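Local structure of nitrogen regulatory protein P-II (Thiomonas intermedia, 5D4N) at residues G18-F23 / E87-V92; T25-R30 / E80-F85; N41-G46 / M50-L55. The protein is a carboxysome-associated PII-like signalling protein that binds adenine nucleotides and bicarbonate and probably regulates the activity of partner proteins. All coordinates share one frame; numbering follows the deposited sequence.

Contacts 1 and 2 both join helix 21-31 to helix 72-88, whereas contact 3 ties strand 36-46 to strand 49-52 in a hairpin. Contact 2 is partly buried and without hydrogen bonds, mainly apolar, with leucines against a phenylalanine above the sheet. Contact 1, at the surface, sits where one helix begins and the other ends, and is made by two histidines and a water; Phe85 packs its ring against it from the contact 2 side. Contact 3, also partly buried, rests mainly on backbone hydrogen bonds. Contacts 1 and 3 meet through the Ser90 and Tyr51 hydroxyls and share the ADP and a neighbouring subunit, while contact 2 stands apart from contact 3.

Contact 1: residues G18-F23 / E87-V92; sequences GAHKEF and EAHSGV. With ADP (adenosine-5'-diphosphate), chain D.
His20 and His89 each place CG beside their own backbone N and anti to the carbonyl carbon (chi1 -61° and -62°), and these matching torsions bring the two imidazoles together from opposite segments. The side chains cross at about a right angle. Their ring centroids lie 4.3 Å apart with the planes inclined at 57°, an oblique meeting of the two rings. His20 CE1 meets His89 CE1 at 3.5 Å, and His20 NE2 comes within 3.4 Å of His89 ND1 at an angle too poor for a hydrogen bond. A water joins these two nitrogens instead, lying in the plane of the His20 ring, 2.7 Å from His20 NE2 and 3.2 Å from His89 ND1.

Phe85 touches both rings, stacked on His89 and edge-to-face with His20. Beyond His89 the chain enters the nucleotide pocket. There Gly91 N gives a nearly straight hydrogen bond of 2.9 Å to O1A of ADP, and Val92 CG1 rests 3.6 Å from C8 of the adenine. Gly91 O is bound by Lys105 and Arg102 of the second subunit. The contact thus joins the start of helix 21-31 to the loop that grips the diphosphate, and the shared water satisfies two imidazole nitrogens that do not bond each other directly.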
loop_
_atom_site.group_PDB
_atom_site.type_symbol
_atom_site.label_atom_id
_atom_site.label_comp_id
_atom_site.label_asym_id
_atom_site.label_seq_id
_atom_site.Cartn_x
_atom_site.Cartn_y
_atom_site.Cartn_z
ATOM N N GLY A 18 -9.508 7.951 -11.841
ATOM C CA GLY A 18 -10.416 6.831 -12.080
ATOM C C GLY A 18 -10.933 6.739 -13.507
ATOM O O GLY A 18 -11.285 5.647 -13.966
ATOM N N ALA A 19 -11.021 7.895 -14.224
ATOM C CA ALA A 19 -11.496 7.878 -15.630
ATOM C C ALA A 19 -10.577 7.060 -16.545
ATOM O O ALA A 19 -11.008 6.632 -17.618
ATOM C CB ALA A 19 -11.624 9.290 -16.163
ATOM N N HIS A 20 -9.325 6.842 -16.123
ATOM C CA HIS A 20 -8.358 6.067 -16.895
ATOM C C HIS A 20 -8.200 4.622 -16.410
ATOM O O HIS A 20 -7.242 3.936 -16.804
ATOM C CB HIS A 20 -7.019 6.809 -16.901
ATOM C CG HIS A 20 -7.123 8.154 -17.520
ATOM N ND1 HIS A 20 -7.423 8.301 -18.871
ATOM C CD2 HIS A 20 -7.011 9.378 -16.953
ATOM C CE1 HIS A 20 -7.451 9.611 -19.082
ATOM N NE2 HIS A 20 -7.206 10.297 -17.957
ATOM N N LYS A 21 -9.135 4.145 -15.540
ATOM C CA LYS A 21 -9.049 2.788 -14.987
ATOM C C LYS A 21 -8.956 1.723 -16.083
ATOM O O LYS A 21 -8.069 0.856 -16.020
ATOM C CB LYS A 21 -10.249 2.498 -14.078
ATOM C CG LYS A 21 -10.253 1.070 -13.464
ATOM C CD LYS A 21 -11.414 0.878 -12.484
ATOM C CE LYS A 21 -12.693 0.459 -13.137
ATOM N NZ LYS A 21 -13.759 0.254 -12.117
ATOM N N GLU A 22 -9.835 1.801 -17.084
ATOM C CA GLU A 22 -9.855 0.795 -18.145
ATOM C C GLU A 22 -8.546 0.760 -18.947
ATOM O O GLU A 22 -8.069 -0.328 -19.256
ATOM C CB GLU A 22 -11.104 0.944 -19.023
ATOM C CG GLU A 22 -11.273 -0.165 -20.036
ATOM C CD GLU A 22 -12.332 0.127 -21.075
ATOM O OE1 GLU A 22 -12.013 0.835 -22.057
ATOM O OE2 GLU A 22 -13.480 -0.342 -20.903
ATOM N N PHE A 23 -7.925 1.930 -19.225
ATOM C CA PHE A 23 -6.650 1.986 -19.935
ATOM C C PHE A 23 -5.606 1.193 -19.134
ATOM O O PHE A 23 -4.870 0.358 -19.690
ATOM C CB PHE A 23 -6.193 3.438 -20.064
ATOM C CG PHE A 23 -4.808 3.599 -20.630
ATOM C CD1 PHE A 23 -3.692 3.588 -19.799
ATOM C CD2 PHE A 23 -4.612 3.789 -21.997
ATOM C CE1 PHE A 23 -2.405 3.674 -20.327
ATOM C CE2 PHE A 23 -3.314 3.925 -22.521
ATOM C CZ PHE A 23 -2.218 3.834 -21.677
ATOM N N GLU A 87 3.338 10.720 -19.065
ATOM C CA GLU A 87 3.934 11.947 -19.619
ATOM C C GLU A 87 2.807 12.939 -20.005
ATOM O O GLU A 87 3.030 14.157 -20.044
ATOM C CB GLU A 87 4.869 11.641 -20.806
ATOM C CG GLU A 87 6.135 10.894 -20.409
ATOM N N ALA A 88 1.568 12.421 -20.217
ATOM C CA ALA A 88 0.419 13.240 -20.615
ATOM C C ALA A 88 -0.715 13.322 -19.587
ATOM O O ALA A 88 -1.636 14.133 -19.762
ATOM C CB ALA A 88 -0.128 12.731 -21.947
ATOM N N HIS A 89 -0.646 12.504 -18.512
ATOM C CA HIS A 89 -1.680 12.469 -17.495
ATOM C C HIS A 89 -1.076 12.393 -16.097
ATOM O O HIS A 89 0.059 11.954 -15.937
ATOM C CB HIS A 89 -2.552 11.228 -17.693
ATOM C CG HIS A 89 -3.268 11.195 -19.005
ATOM N ND1 HIS A 89 -4.471 11.856 -19.167
ATOM C CD2 HIS A 89 -2.957 10.559 -20.159
ATOM C CE1 HIS A 89 -4.853 11.608 -20.411
ATOM N NE2 HIS A 89 -3.994 10.811 -21.039
ATOM N N SER A 90 -1.855 12.783 -15.107
ATOM C CA SER A 90 -1.445 12.756 -13.708
ATOM C C SER A 90 -1.281 11.349 -13.230
ATOM O O SER A 90 -1.984 10.438 -13.707
ATOM C CB SER A 90 -2.510 13.416 -12.849
ATOM O OG SER A 90 -2.560 14.798 -13.167
ATOM N N GLY A 91 -0.421 11.176 -12.258
ATOM C CA GLY A 91 -0.292 9.860 -11.637
ATOM C C GLY A 91 1.121 9.397 -11.474
ATOM O O GLY A 91 2.062 10.019 -11.971
ATOM N N VAL A 92 1.281 8.300 -10.735
ATOM C CA VAL A 92 2.612 7.764 -10.412
ATOM C C VAL A 92 2.570 6.251 -10.343
ATOM O O VAL A 92 1.507 5.660 -10.144
ATOM C CB VAL A 92 3.112 8.329 -9.053
ATOM C CG1 VAL A 92 3.390 9.845 -9.105
ATOM C CG2 VAL A 92 2.119 8.003 -7.933
HETATM P PB ADP D . -0.977 16.879 -11.174
HETATM O O1B ADP D . 0.236 17.414 -11.711
HETATM O O2B ADP D . -2.023 16.809 -12.250
HETATM O O3B ADP D . -1.499 17.766 -10.065
HETATM P PA ADP D . 0.570 14.465 -10.267
HETATM O O1A ADP D . 0.914 13.554 -11.391
HETATM O O2A ADP D . 1.815 15.255 -9.806
HETATM O O3A ADP D . -0.681 15.404 -10.617
HETATM O "O5'" ADP D . 0.063 13.589 -9.041
HETATM C "C5'" ADP D . -1.180 12.878 -9.162
HETATM C "C4'" ADP D . -1.416 12.068 -7.913
HETATM O "O4'" ADP D . -0.339 11.125 -7.742
HETATM C "C3'" ADP D . -1.397 12.885 -6.630
HETATM O "O3'" ADP D . -2.638 13.545 -6.395
HETATM C "C2'" ADP D . -1.111 11.796 -5.595
HETATM O "O2'" ADP D . -2.287 11.045 -5.368
HETATM C "C1'" ADP D . -0.114 10.911 -6.351
HETATM N N9 ADP D . 1.270 11.259 -6.037
HETATM C C8 ADP D . 2.074 12.166 -6.679
HETATM N N7 ADP D . 3.232 12.360 -6.094
HETATM C C5 ADP D . 3.193 11.514 -4.997
HETATM C C6 ADP D . 4.138 11.217 -3.991
HETATM N N6 ADP D . 5.322 11.842 -3.880
HETATM N N1 ADP D . 3.815 10.260 -3.090
HETATM C C2 ADP D . 2.615 9.672 -3.171
HETATM N N3 ADP D . 1.634 9.894 -4.053
HETATM C C4 ADP D . 1.995 10.821 -4.954
HETATM O O HOH W 1 -6.854 12.956 -17.394
#

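Contact 2: residues T25-R30 / E80-F85; sequences TDLLDR and EGFQPF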
loop_
_atom_site.group_PDB
_atom_site.type_symbol
_atom_site.label_atom_id
_atom_site.label_comp_id
_atom_site.label_asym_id
_atom_site.label_seq_id
_atom_site.Cartn_x
_atom_site.Cartn_y
_atom_site.Cartn_z
ATOM N N THR A 25 -6.064 -1.100 -16.535
ATOM C CA THR A 25 -6.390 -2.554 -16.392
ATOM C C THR A 25 -6.195 -3.302 -17.712
ATOM O O THR A 25 -5.719 -4.444 -17.715
ATOM C CB THR A 25 -7.740 -2.781 -15.735
ATOM O OG1 THR A 25 -8.775 -2.291 -16.613
ATOM C CG2 THR A 25 -7.806 -2.156 -14.318
ATOM N N ASP A 26 -6.464 -2.626 -18.855
ATOM C CA ASP A 26 -6.207 -3.234 -20.158
ATOM C C ASP A 26 -4.705 -3.491 -20.360
ATOM O O ASP A 26 -4.357 -4.547 -20.882
ATOM C CB ASP A 26 -6.720 -2.362 -21.295
ATOM C CG ASP A 26 -8.212 -2.404 -21.538
ATOM O OD1 ASP A 26 -8.901 -3.276 -20.929
ATOM O OD2 ASP A 26 -8.693 -1.583 -22.332
ATOM N N LEU A 27 -3.825 -2.548 -19.941
ATOM C CA LEU A 27 -2.372 -2.786 -20.023
ATOM C C LEU A 27 -1.986 -3.978 -19.169
ATOM O O LEU A 27 -1.163 -4.809 -19.580
ATOM C CB LEU A 27 -1.573 -1.573 -19.532
ATOM C CG LEU A 27 -1.426 -0.417 -20.521
ATOM C CD1 LEU A 27 -0.539 0.660 -19.917
ATOM C CD2 LEU A 27 -0.891 -0.885 -21.868
ATOM N N LEU A 28 -2.545 -4.056 -17.959
ATOM C CA LEU A 28 -2.221 -5.186 -17.075
ATOM C C LEU A 28 -2.686 -6.496 -17.684
ATOM O O LEU A 28 -1.906 -7.433 -17.738
ATOM C CB LEU A 28 -2.821 -5.002 -15.677
ATOM C CG LEU A 28 -2.357 -3.762 -14.903
ATOM C CD1 LEU A 28 -3.188 -3.593 -13.657
ATOM C CD2 LEU A 28 -0.882 -3.841 -14.551
ATOM N N ASP A 29 -3.945 -6.557 -18.161
ATOM C CA ASP A 29 -4.487 -7.787 -18.776
ATOM C C ASP A 29 -3.644 -8.235 -19.944
ATOM O O ASP A 29 -3.290 -9.424 -20.037
ATOM C CB ASP A 29 -5.964 -7.615 -19.188
ATOM C CG ASP A 29 -6.915 -7.412 -18.027
ATOM O OD1 ASP A 29 -6.504 -7.668 -16.863
ATOM O OD2 ASP A 29 -8.051 -6.926 -18.268
ATOM N N ARG A 30 -3.284 -7.281 -20.821
ATOM C CA ARG A 30 -2.498 -7.559 -22.020
ATOM C C ARG A 30 -1.107 -8.123 -21.702
ATOM O O ARG A 30 -0.665 -9.068 -22.345
ATOM C CB ARG A 30 -2.403 -6.314 -22.909
ATOM C CG ARG A 30 -1.476 -6.469 -24.129
ATOM C CD ARG A 30 -1.910 -7.549 -25.134
ATOM N NE ARG A 30 -3.282 -7.370 -25.621
ATOM C CZ ARG A 30 -3.648 -6.454 -26.516
ATOM N NH1 ARG A 30 -2.754 -5.613 -27.016
ATOM N NH2 ARG A 30 -4.915 -6.356 -26.895
ATOM N N GLU A 80 6.891 0.573 -19.800
ATOM C CA GLU A 80 6.977 1.054 -21.186
ATOM C C GLU A 80 5.590 1.458 -21.670
ATOM O O GLU A 80 5.458 2.497 -22.330
ATOM C CB GLU A 80 7.588 -0.024 -22.081
ATOM C CG GLU A 80 9.104 -0.092 -21.988
ATOM C CD GLU A 80 9.742 -1.338 -22.578
ATOM O OE1 GLU A 80 9.282 -1.801 -23.648
ATOM O OE2 GLU A 80 10.710 -1.847 -21.969
ATOM N N GLY A 81 4.573 0.686 -21.261
ATOM C CA GLY A 81 3.180 0.947 -21.600
ATOM C C GLY A 81 2.628 2.148 -20.871
ATOM O O GLY A 81 1.850 2.911 -21.434
ATOM N N PHE A 82 3.004 2.306 -19.589
ATOM C CA PHE A 82 2.543 3.413 -18.759
ATOM C C PHE A 82 3.253 4.736 -19.075
ATOM O O PHE A 82 2.679 5.792 -18.823
ATOM C CB PHE A 82 2.570 3.063 -17.253
ATOM C CG PHE A 82 1.383 2.236 -16.805
ATOM C CD1 PHE A 82 0.118 2.803 -16.691
ATOM C CD2 PHE A 82 1.520 0.885 -16.524
ATOM C CE1 PHE A 82 -0.981 2.032 -16.298
ATOM C CE2 PHE A 82 0.408 0.104 -16.149
ATOM C CZ PHE A 82 -0.833 0.687 -16.013
ATOM N N GLN A 83 4.461 4.686 -19.642
ATOM C CA GLN A 83 5.254 5.888 -19.958
ATOM C C GLN A 83 4.544 7.009 -20.760
ATOM O O GLN A 83 4.450 8.132 -20.238
ATOM C CB GLN A 83 6.624 5.512 -20.542
ATOM C CG GLN A 83 7.490 6.736 -20.861
ATOM C CD GLN A 83 8.756 6.402 -21.604
ATOM O OE1 GLN A 83 9.019 5.251 -22.008
ATOM N NE2 GLN A 83 9.577 7.419 -21.803
ATOM N N PRO A 84 4.006 6.760 -21.986
ATOM C CA PRO A 84 3.322 7.846 -22.705
ATOM C C PRO A 84 2.118 8.339 -21.919
ATOM O O PRO A 84 1.831 9.529 -21.936
ATOM C CB PRO A 84 2.897 7.197 -24.023
ATOM C CG PRO A 84 3.798 6.046 -24.184
ATOM C CD PRO A 84 3.997 5.528 -22.803
ATOM N N PHE A 85 1.453 7.439 -21.176
ATOM C CA PHE A 85 0.305 7.840 -20.378
ATOM C C PHE A 85 0.726 8.833 -19.299
ATOM O O PHE A 85 0.105 9.892 -19.198
ATOM C CB PHE A 85 -0.397 6.613 -19.767
ATOM C CG PHE A 85 -1.556 6.999 -18.888
ATOM C CD1 PHE A 85 -2.801 7.310 -19.437
ATOM C CD2 PHE A 85 -1.387 7.140 -17.522
ATOM C CE1 PHE A 85 -3.863 7.692 -18.609
ATOM C CE2 PHE A 85 -2.437 7.550 -16.708
ATOM C CZ PHE A 85 -3.661 7.838 -17.259
#
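Leu27 and Phe82 make the central CH-pi interaction between helix 21-31 and helix 72-88. Leu27 CD1 sits 3.7 Å from the centroid of the Phe82 ring and only 2° off its normal, so the methyl stands over the middle of the face and is almost equally far from all six ring carbons. Phe82 reaches it because its CG lies anti to the carbonyl carbon (chi1 -80°), which swings the ring into the space between the helices.

A second apolar contact is looser: Leu28 CD2 approaches the ring at its edge, near the plane, 4.4 Å from Phe82 CE2. The two leucines, neighbours in sequence, therefore take up the face and the rim of one ring.

Against the backbone, Leu27 CD1 also touches Gly81 O at 3.6 Å. Gly81 has no side chain of its own, and the two segments come nearest here, with Leu27 CA and Gly81 CA 6.9 Å apart. The two short segments run antiparallel at 162°, their axes 10.6 Å apart at closest.

Both helices lie on one side of the antiparallel sheet, as in the ferredoxin-like fold of PII proteins, and Leu28 and Phe82 both rest on Ile14 of strand 7-17. With no hydrogen bond or salt bridge between the segments, the helix pair is held here by dispersion and by the fit of a methyl on an aromatic face.

Contact 3: residues N41-G46 / M50-L55; sequences NLSGKG and MYEGHL. With ADP (adenosine-5'-diphosphate), chain D.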
loop_
_atom_site.group_PDB
_atom_site.type_symbol
_atom_site.label_atom_id
_atom_site.label_comp_id
_atom_site.label_asym_id
_atom_site.label_seq_id
_atom_site.Cartn_x
_atom_site.Cartn_y
_atom_site.Cartn_z
ATOM N N ASN A 41 -11.651 5.938 -4.432
ATOM C CA ASN A 41 -11.992 7.197 -3.766
ATOM C C ASN A 41 -10.812 7.775 -2.966
ATOM O O ASN A 41 -10.914 8.071 -1.781
ATOM C CB ASN A 41 -13.248 7.002 -2.878
ATOM C CG ASN A 41 -13.881 8.295 -2.401
ATOM O OD1 ASN A 41 -14.236 9.176 -3.194
ATOM N ND2 ASN A 41 -14.033 8.436 -1.087
ATOM N N LEU A 42 -9.686 7.914 -3.615
ATOM C CA LEU A 42 -8.517 8.465 -2.934
ATOM C C LEU A 42 -8.498 9.960 -3.045
ATOM O O LEU A 42 -9.229 10.540 -3.858
ATOM C CB LEU A 42 -7.281 7.921 -3.611
ATOM C CG LEU A 42 -7.133 6.408 -3.541
ATOM C CD1 LEU A 42 -5.860 6.014 -4.229
ATOM C CD2 LEU A 42 -7.119 5.928 -2.069
ATOM N N SER A 43 -7.609 10.580 -2.267
ATOM C CA SER A 43 -7.313 12.012 -2.342
ATOM C C SER A 43 -5.823 12.138 -2.458
ATOM O O SER A 43 -5.103 11.175 -2.208
ATOM C CB SER A 43 -7.854 12.749 -1.137
ATOM O OG SER A 43 -9.274 12.682 -1.240
ATOM N N GLY A 44 -5.346 13.266 -2.914
ATOM C CA GLY A 44 -3.901 13.360 -3.053
ATOM C C GLY A 44 -3.466 14.735 -3.454
ATOM O O GLY A 44 -4.279 15.523 -3.939
ATOM N N LYS A 45 -2.169 15.016 -3.255
ATOM C CA LYS A 45 -1.561 16.251 -3.685
ATOM C C LYS A 45 -0.619 15.911 -4.802
ATOM O O LYS A 45 0.238 15.043 -4.642
ATOM C CB LYS A 45 -0.782 16.905 -2.543
ATOM C CG LYS A 45 0.017 18.139 -2.960
ATOM C CD LYS A 45 0.625 18.780 -1.692
ATOM C CE LYS A 45 1.462 20.003 -1.991
ATOM N NZ LYS A 45 0.602 21.177 -2.282
ATOM N N GLY A 46 -0.841 16.577 -5.923
ATOM C CA GLY A 46 -0.046 16.452 -7.130
ATOM C C GLY A 46 0.720 17.738 -7.391
ATOM O O GLY A 46 0.573 18.721 -6.651
ATOM N N MET A 50 -4.608 19.715 -5.895
ATOM C CA MET A 50 -5.224 18.693 -5.053
ATOM C C MET A 50 -6.292 17.916 -5.795
ATOM O O MET A 50 -6.997 18.467 -6.649
ATOM C CB MET A 50 -5.847 19.312 -3.799
ATOM C CG MET A 50 -4.852 20.111 -2.926
ATOM S SD MET A 50 -3.493 19.115 -2.225
ATOM C CE MET A 50 -4.417 17.900 -1.357
ATOM N N TYR A 51 -6.376 16.622 -5.490
ATOM C CA TYR A 51 -7.426 15.741 -5.974
ATOM C C TYR A 51 -8.161 15.313 -4.710
ATOM O O TYR A 51 -7.539 14.757 -3.802
ATOM C CB TYR A 51 -6.846 14.498 -6.677
ATOM C CG TYR A 51 -6.244 14.777 -8.035
ATOM C CD1 TYR A 51 -7.017 14.708 -9.187
ATOM C CD2 TYR A 51 -4.908 15.155 -8.164
ATOM C CE1 TYR A 51 -6.470 14.974 -10.444
ATOM C CE2 TYR A 51 -4.349 15.411 -9.417
ATOM C CZ TYR A 51 -5.136 15.329 -10.551
ATOM O OH TYR A 51 -4.613 15.644 -11.782
ATOM N N GLU A 52 -9.449 15.633 -4.592
ATOM C CA GLU A 52 -10.216 15.221 -3.422
ATOM C C GLU A 52 -11.354 14.328 -3.906
ATOM O O GLU A 52 -12.323 14.834 -4.508
ATOM C CB GLU A 52 -10.768 16.427 -2.651
ATOM C CG GLU A 52 -9.732 17.448 -2.220
ATOM C CD GLU A 52 -9.669 17.595 -0.719
ATOM O OE1 GLU A 52 -8.994 16.763 -0.070
ATOM O OE2 GLU A 52 -10.348 18.502 -0.186
ATOM N N GLY A 53 -11.226 13.035 -3.638
ATOM C CA GLY A 53 -12.171 12.023 -4.085
ATOM C C GLY A 53 -13.600 12.266 -3.669
ATOM O O GLY A 53 -14.512 12.150 -4.497
ATOM N N HIS A 54 -13.795 12.680 -2.400
ATOM C CA HIS A 54 -15.126 12.905 -1.854
ATOM C C HIS A 54 -15.868 14.069 -2.527
ATOM O O HIS A 54 -17.093 14.118 -2.438
ATOM C CB HIS A 54 -15.068 13.045 -0.327
ATOM C CG HIS A 54 -14.488 14.346 0.131
ATOM N ND1 HIS A 54 -13.146 14.637 -0.035
ATOM C CD2 HIS A 54 -15.092 15.394 0.743
ATOM C CE1 HIS A 54 -12.971 15.844 0.482
ATOM N NE2 HIS A 54 -14.118 16.347 0.947
ATOM N N LEU A 55 -15.130 14.974 -3.239
ATOM C CA LEU A 55 -15.727 16.126 -3.930
ATOM C C LEU A 55 -16.275 15.829 -5.323
ATOM O O LEU A 55 -16.928 16.718 -5.898
ATOM C CB LEU A 55 -14.752 17.343 -4.010
ATOM C CG LEU A 55 -14.188 17.898 -2.678
ATOM C CD1 LEU A 55 -13.363 19.153 -2.910
ATOM C CD2 LEU A 55 -15.307 18.214 -1.692
HETATM P PB ADP D . -0.977 16.879 -11.174
HETATM O O1B ADP D . 0.236 17.414 -11.711
HETATM O O2B ADP D . -2.023 16.809 -12.250
HETATM O O3B ADP D . -1.499 17.766 -10.065
HETATM P PA ADP D . 0.570 14.465 -10.267
HETATM O O1A ADP D . 0.914 13.554 -11.391
HETATM O O2A ADP D . 1.815 15.255 -9.806
HETATM O O3A ADP D . -0.681 15.404 -10.617
HETATM O "O5'" ADP D . 0.063 13.589 -9.041
HETATM C "C5'" ADP D . -1.180 12.878 -9.162
HETATM C "C4'" ADP D . -1.416 12.068 -7.913
HETATM O "O4'" ADP D . -0.339 11.125 -7.742
HETATM C "C3'" ADP D . -1.397 12.885 -6.630
HETATM O "O3'" ADP D . -2.638 13.545 -6.395
HETATM C "C2'" ADP D . -1.111 11.796 -5.595
HETATM O "O2'" ADP D . -2.287 11.045 -5.368
HETATM C "C1'" ADP D . -0.114 10.911 -6.351
HETATM N N9 ADP D . 1.270 11.259 -6.037
HETATM C C8 ADP D . 2.074 12.166 -6.679
HETATM N N7 ADP D . 3.232 12.360 -6.094
HETATM C C5 ADP D . 3.193 11.514 -4.997
HETATM C C6 ADP D . 4.138 11.217 -3.991
HETATM N N6 ADP D . 5.322 11.842 -3.880
HETATM N N1 ADP D . 3.815 10.260 -3.090
HETATM C C2 ADP D . 2.615 9.672 -3.171
HETATM N N3 ADP D . 1.634 9.894 -4.053
HETATM C C4 ADP D . 1.995 10.821 -4.954
#
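The beta hairpin of strands 36-46 and 49-52, in the region corresponding to the T-loop of PII proteins, is bonded here through Gly44 and Tyr51, an antiparallel hydrogen-bonded pair. Gly44 N donates to Tyr51 O and Tyr51 N to Gly44 O, both at 2.8 Å, the second almost straight at 174°. Farther from the turn a side chain joins in: Gly53 N donates to Ser43 OG at 3.1 Å. Ser43 OG lies beside its own backbone N (chi1 -67°), which turns the hydroxyl toward the other segment just where that chain enters a 3-10 turn.

On the sheet face of Lys45 and Met50, the thioether folds back over the hairpin. The bend at chi2 lays Met50 SD 3.5 Å from Lys45 CB, and the further bend at chi3 brings Met50 CE to 3.5 Å from Gly44 O. Tyr36 of the second subunit packs on both residues, and Ser43 to Lys45 pair with a strand of that subunit, carrying the sheet across the interface.

The Tyr51 face belongs to the nucleotide. Gly44 and Gly46 have no side chains, and ADP comes close to the backbone, with its O3' 3.3 Å from Gly44 C. Tyr51 CD2 lies 3.3 Å from the same O3', while its hydroxyl extends to the terminal phosphate, OH to O2B 2.9 Å, with O2B in the plane of the Tyr51 ring, at its edge. That hydroxyl is also hydrogen-bonded to Ser90. The hairpin thus presents bare backbone to the ribose and one phenol to the phosphate, and the Tyr51 hydroxyl, lying between Ser90 and the terminal phosphate, ties the hairpin to the Ser90 loop around the diphosphate.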